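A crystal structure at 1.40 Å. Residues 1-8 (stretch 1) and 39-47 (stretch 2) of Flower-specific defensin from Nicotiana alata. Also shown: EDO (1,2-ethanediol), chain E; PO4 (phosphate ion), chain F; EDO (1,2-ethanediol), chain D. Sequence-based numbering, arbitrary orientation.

Stretch 1 1-8: RECKTESN
Stretch 2, residues 39-47: RRCLCTKPC

The two ends of this defensin chain illustrate how a β-ladder is fastened by polar clasps and a covalent lock. At one end, the salt bridge between E6 OE1 and R40 NH1 (3.1 Å) joins an extended glutamate (chi1 and chi2 both t) to an arginine with chi1–chi3 m, t, m; R40 NE also donates to phosphate O1 (2.8 Å), so one guanidinium serves two anions. At the other, R1 (t, t, p) curls back so that NE donates to C47 O of the C-terminal carboxylate at 2.7 Å.

Between them, strands 2–6 and 41–46 run antiparallel at 144°, with E2 opposite P46, K4 opposite T44 and E6 opposite L42. Hydrogen bonds fall at the alternate pairs: T5 N to C43 O and C43 N to T5 O, both 2.8 Å, then C3 N to K45 O at 3.0 Å and a weak return from K45 N to C3 O at 3.3 Å. C47 N to R1 O (3.1 Å) and S7 N to C41 O (2.8 Å) extend the ladder.

The C3 SG–C47 SG disulfide (2.0 Å, chi3 76°) joins rotamers m and p. K4 and T44 share a face with E6 and L42, where K4 CG meets T44 CG2 at 3.7 Å and E6 CB lies 4.0 Å from L42 CD2; S7 CB packs 3.6 Å from C43 SG.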

ATOM      1  N   ARG A   1      16.182   3.436  -3.499  1.00 11.10           N
ATOM      2  CA  ARG A   1      15.333   2.891  -4.580  1.00  7.91           C
ATOM      3  C   ARG A   1      14.272   2.020  -3.956  1.00  7.83           C
ATOM      4  O   ARG A   1      14.595   1.092  -3.227  1.00  8.20           O
ATOM      5  CB  ARG A   1      16.204   2.085  -5.544  1.00 11.45           C
ATOM      6  CG  ARG A   1      15.456   1.450  -6.715  1.00 11.12           C
ATOM      7  CD  ARG A   1      16.439   0.668  -7.622  1.00 12.41           C
ATOM      8  NE  ARG A   1      17.293  -0.119  -6.752  1.00 13.91           N
ATOM      9  CZ  ARG A   1      18.592   0.026  -6.615  1.00  8.38           C
ATOM     10  NH1 ARG A   1      19.290   0.892  -7.363  1.00 11.10           N
ATOM     11  NH2 ARG A   1      19.208  -0.690  -5.701  1.00 12.86           N
ATOM     12  N   GLU A   2      13.011   2.375  -4.189  1.00  6.97           N
ATOM     13  CA  GLU A   2      11.895   1.587  -3.685  1.00  6.77           C
ATOM     14  C   GLU A   2      10.991   1.252  -4.833  1.00  9.63           C
ATOM     15  O   GLU A   2      10.961   1.958  -5.859  1.00 12.47           O
ATOM     16  CB  GLU A   2      11.139   2.297  -2.549  1.00  8.78           C
ATOM     17  CG  GLU A   2      12.064   2.654  -1.405  1.00  9.29           C
ATOM     18  CD  GLU A   2      11.433   2.665  -0.056  1.00 19.28           C
ATOM     19  OE1 GLU A   2      10.201   2.813   0.027  1.00 23.71           O
ATOM     20  OE2 GLU A   2      12.203   2.541   0.926  1.00 19.20           O
ATOM     21  N   CYS A   3      10.304   0.134  -4.675  1.00  5.36           N
ATOM     22  CA  CYS A   3       9.379  -0.369  -5.670  1.00  5.25           C
ATOM     23  C   CYS A   3       7.970  -0.445  -5.121  1.00  4.75           C
ATOM     24  O   CYS A   3       7.792  -0.766  -3.953  1.00  6.18           O
ATOM     25  CB  CYS A   3       9.792  -1.777  -6.100  1.00  6.42           C
ATOM     26  SG  CYS A   3      11.234  -1.873  -7.224  1.00 10.37           S
ATOM     27  N   LYS A   4       6.990  -0.191  -5.987  1.00  5.81           N
ATOM     28  CA  LYS A   4       5.575  -0.206  -5.623  1.00  4.96           C
ATOM     29  C   LYS A   4       4.925  -1.508  -6.069  1.00  4.99           C
ATOM     30  O   LYS A   4       5.094  -1.958  -7.217  1.00  6.59           O
ATOM     31  CB  LYS A   4       4.855   0.973  -6.309  1.00  5.62           C
ATOM     32  CG  LYS A   4       5.333   2.312  -5.801  1.00  6.12           C
ATOM     33  CD  LYS A   4       4.830   3.495  -6.611  1.00  9.25           C
ATOM     34  CE  LYS A   4       5.370   4.844  -6.108  1.00  7.83           C
ATOM     35  NZ  LYS A   4       4.875   5.993  -6.927  1.00 14.81           N
ATOM     36  N   THR A   5       4.204  -2.129  -5.151  1.00  4.51           N
ATOM     37  CA  THR A   5       3.450  -3.355  -5.409  1.00  4.99           C
ATOM     38  C   THR A   5       2.079  -3.180  -4.758  1.00  4.60           C
ATOM     39  O   THR A   5       2.023  -2.873  -3.568  1.00  4.39           O
ATOM     40  CB  THR A   5       4.144  -4.566  -4.786  1.00  5.81           C
ATOM     41  OG1 THR A   5       5.472  -4.681  -5.315  1.00  8.14           O
ATOM     42  CG2 THR A   5       3.369  -5.826  -5.070  1.00  7.53           C
ATOM     43  N   GLU A   6       0.987  -3.361  -5.499  1.00  3.28           N
ATOM     44  CA  GLU A   6      -0.337  -3.257  -4.900  1.00  3.17           C
ATOM     45  C   GLU A   6      -0.487  -4.229  -3.755  1.00  4.21           C
ATOM     46  O   GLU A   6      -0.098  -5.405  -3.852  1.00  4.17           O
ATOM     47  CB  GLU A   6      -1.432  -3.472  -5.935  1.00  3.65           C
ATOM     48  CG  GLU A   6      -2.819  -3.179  -5.401  1.00  3.46           C
ATOM     49  CD  GLU A   6      -3.906  -3.065  -6.447  1.00  3.90           C
ATOM     50  OE1 GLU A   6      -3.660  -3.381  -7.651  1.00  5.76           O
ATOM     51  OE2 GLU A   6      -5.038  -2.668  -6.075  1.00  3.88           O
ATOM     52  N   SER A   7      -1.043  -3.771  -2.651  1.00  3.34           N
ATOM     53  CA  SER A   7      -1.349  -4.640  -1.527  1.00  2.18           C
ATOM     54  C   SER A   7      -2.225  -5.803  -1.901  1.00  2.26           C
ATOM     55  O   SER A   7      -3.244  -5.645  -2.580  1.00  4.17           O
ATOM     56  CB  SER A   7      -2.065  -3.818  -0.449  1.00  3.41           C
ATOM     57  OG  SER A   7      -2.557  -4.632   0.634  1.00  3.73           O
ATOM     58  N   ASN A   8      -1.871  -6.989  -1.403  1.00  3.45           N
ATOM     59  CA  ASN A   8      -2.696  -8.167  -1.664  1.00  2.72           C
ATOM     60  C   ASN A   8      -3.795  -8.403  -0.652  1.00  4.29           C
ATOM     61  O   ASN A   8      -4.701  -9.178  -0.906  1.00  5.09           O
ATOM     62  CB  ASN A   8      -1.799  -9.384  -1.765  1.00  4.06           C
ATOM     63  CG  ASN A   8      -0.887  -9.318  -2.982  1.00  4.99           C
ATOM     64  OD1 ASN A   8      -1.348  -9.024  -4.074  1.00  4.08           O
ATOM     65  ND2 ASN A   8       0.407  -9.591  -2.803  1.00  6.14           N
ATOM     66  N   ARG A  39      -7.128   4.631  -7.084  1.00  4.69           N
ATOM     67  CA  ARG A  39      -7.340   4.607  -5.620  1.00  5.37           C
ATOM     68  C   ARG A  39      -7.028   3.214  -5.066  1.00  4.43           C
ATOM     69  O   ARG A  39      -7.819   2.589  -4.369  1.00  5.09           O
ATOM     70  CB  ARG A  39      -8.724   5.126  -5.251  1.00  6.40           C
ATOM     71  CG  ARG A  39      -8.929   6.506  -5.865  1.00  9.96           C
ATOM     72  CD  ARG A  39      -9.961   7.315  -5.166  1.00 18.41           C
ATOM     73  NE  ARG A  39     -11.286   6.844  -5.513  1.00 18.86           N
ATOM     74  CZ  ARG A  39     -12.406   7.422  -5.092  1.00 19.28           C
ATOM     75  NH1 ARG A  39     -12.335   8.500  -4.330  1.00 18.02           N
ATOM     76  NH2 ARG A  39     -13.583   6.922  -5.443  1.00 20.45           N
ATOM     77  N   ARG A  40      -5.834   2.763  -5.400  1.00  3.63           N
ATOM     78  CA  ARG A  40      -5.301   1.499  -4.937  1.00  4.13           C
ATOM     79  C   ARG A  40      -4.367   1.706  -3.741  1.00  2.74           C
ATOM     80  O   ARG A  40      -3.719   2.749  -3.617  1.00  4.36           O
ATOM     81  CB  ARG A  40      -4.526   0.845  -6.078  1.00  6.56           C
ATOM     82  CG  ARG A  40      -5.381   0.647  -7.332  1.00  4.74           C
ATOM     83  CD  ARG A  40      -4.666  -0.132  -8.401  1.00  7.75           C
ATOM     84  NE  ARG A  40      -3.584   0.639  -8.984  1.00  5.91           N
ATOM     85  CZ  ARG A  40      -2.477   0.120  -9.475  1.00  7.29           C
ATOM     86  NH1 ARG A  40      -2.245  -1.188  -9.410  1.00 10.30           N
ATOM     87  NH2 ARG A  40      -1.595   0.910 -10.060  1.00  9.32           N
ATOM     88  N   CYS A  41      -4.289   0.701  -2.866  1.00  2.60           N
ATOM     89  CA  CYS A  41      -3.271   0.689  -1.826  1.00  2.60           C
ATOM     90  C   CYS A  41      -1.989   0.123  -2.403  1.00  2.46           C
ATOM     91  O   CYS A  41      -1.943  -1.078  -2.754  1.00  3.83           O
ATOM     92  CB  CYS A  41      -3.772  -0.149  -0.667  1.00  3.87           C
ATOM     93  SG  CYS A  41      -2.562  -0.397   0.650  1.00  3.30           S
ATOM     94  N   LEU A  42      -0.985   0.985  -2.551  1.00  2.49           N
ATOM     95  CA  LEU A  42       0.299   0.585  -3.098  1.00  2.83           C
ATOM     96  C   LEU A  42       1.309   0.489  -1.985  1.00  2.60           C
ATOM     97  O   LEU A  42       1.574   1.469  -1.271  1.00  3.65           O
ATOM     98  CB  LEU A  42       0.769   1.568  -4.169  1.00  3.88           C
ATOM     99  CG  LEU A  42      -0.189   1.755  -5.345  1.00  2.83           C
ATOM    100  CD1 LEU A  42       0.386   2.818  -6.326  1.00  7.29           C
ATOM    101  CD2 LEU A  42      -0.438   0.445  -6.052  1.00  5.19           C
ATOM    102  N   CYS A  43       1.872  -0.702  -1.836  1.00  2.82           N
ATOM    103  CA  CYS A  43       2.927  -0.935  -0.867  1.00  2.63           C
ATOM    104  C   CYS A  43       4.285  -0.593  -1.460  1.00  3.78           C
ATOM    105  O   CYS A  43       4.500  -0.746  -2.682  1.00  4.73           O
ATOM    106  CB  CYS A  43       2.957  -2.401  -0.418  1.00  4.33           C
ATOM    107  SG  CYS A  43       1.377  -3.043   0.189  1.00  4.10           S
ATOM    108  N   THR A  44       5.210  -0.163  -0.615  1.00  3.03           N
ATOM    109  CA  THR A  44       6.564   0.111  -1.056  1.00  3.10           C
ATOM    110  C   THR A  44       7.578  -0.577  -0.154  1.00  4.41           C
ATOM    111  O   THR A  44       7.347  -0.741   1.054  1.00  4.33           O
ATOM    112  CB  THR A  44       6.868   1.617  -1.104  1.00  3.47           C
ATOM    113  OG1 THR A  44       6.493   2.238   0.130  1.00  4.93           O
ATOM    114  CG2 THR A  44       6.115   2.268  -2.221  1.00  5.94           C
ATOM    115  N   LYS A  45       8.698  -0.994  -0.741  1.00  3.27           N
ATOM    116  CA  LYS A  45       9.844  -1.461   0.037  1.00  3.47           C
ATOM    117  C   LYS A  45      11.075  -1.294  -0.831  1.00  3.94           C
ATOM    118  O   LYS A  45      10.941  -1.153  -2.050  1.00  4.61           O
ATOM    119  CB  LYS A  45       9.663  -2.926   0.477  1.00  4.32           C
ATOM    120  CG  LYS A  45       9.669  -3.957  -0.635  1.00  5.65           C
ATOM    121  CD  LYS A  45       9.456  -5.353  -0.065  1.00 10.48           C
ATOM    122  CE  LYS A  45       9.387  -6.411  -1.138  1.00 18.68           C
ATOM    123  NZ  LYS A  45       9.133  -7.761  -0.538  1.00 19.15           N
ATOM    124  N   PRO A  46      12.271  -1.305  -0.241  1.00  4.84           N
ATOM    125  CA  PRO A  46      13.502  -1.198  -1.023  1.00  4.58           C
ATOM    126  C   PRO A  46      13.607  -2.328  -2.026  1.00  4.68           C
ATOM    127  O   PRO A  46      13.226  -3.465  -1.751  1.00  5.94           O
ATOM    128  CB  PRO A  46      14.606  -1.305   0.035  1.00  7.54           C
ATOM    129  CG  PRO A  46      13.952  -0.736   1.286  1.00  7.68           C
ATOM    130  CD  PRO A  46      12.537  -1.289   1.210  1.00  5.49           C
ATOM    131  N   CYS A  47      14.148  -2.015  -3.192  1.00  4.37           N
ATOM    132  CA  CYS A  47      14.345  -2.992  -4.247  1.00  4.67           C
ATOM    133  C   CYS A  47      15.590  -2.686  -5.056  1.00  7.17           C
ATOM    134  O   CYS A  47      16.265  -1.687  -4.755  1.00  6.59           O
ATOM    135  CB  CYS A  47      13.162  -3.025  -5.171  1.00  4.94           C
ATOM    136  SG  CYS A  47      12.904  -1.500  -6.100  1.00  8.07           S
ATOM    137  OXT CYS A  47      15.930  -3.445  -5.979  1.00  5.73           O
TER
HETATM  138  C1  EDO E1050      13.446   6.265  -3.444  1.00 22.03           C
HETATM  139  O1  EDO E1050      12.280   6.230  -2.625  1.00 23.25           O
HETATM  140  C2  EDO E1050      14.680   6.217  -2.598  1.00 20.07           C
HETATM  141  O2  EDO E1050      14.660   5.033  -1.820  1.00 19.75           O
HETATM  142  P   PO4 F1051      -3.072   4.358 -10.271  1.00  8.74           P
HETATM  143  O1  PO4 F1051      -3.497   3.423  -9.191  1.00  8.60           O
HETATM  144  O2  PO4 F1051      -1.993   5.309  -9.806  1.00  9.83           O
HETATM  145  O3  PO4 F1051      -2.412   3.501 -11.318  1.00 12.03           O
HETATM  146  O4  PO4 F1051      -4.232   5.105 -10.765  1.00 11.42           O
HETATM  147  C1  EDO D1049     -11.384   4.375  -8.703  1.00 25.65           C
HETATM  148  O1  EDO D1049     -11.983   4.764  -7.467  1.00 26.26           O
HETATM  149  C2  EDO D1049     -11.376   2.859  -8.745  1.00 25.23           C
HETATM  150  O2  EDO D1049     -12.724   2.415  -8.496  1.00 25.35           O
HETATM  151  O   HOH W   1       8.523   2.306   1.894  1.00  7.40           O
HETATM  152  O   HOH W   2      -5.592  -1.715  -3.596  1.00  5.84           O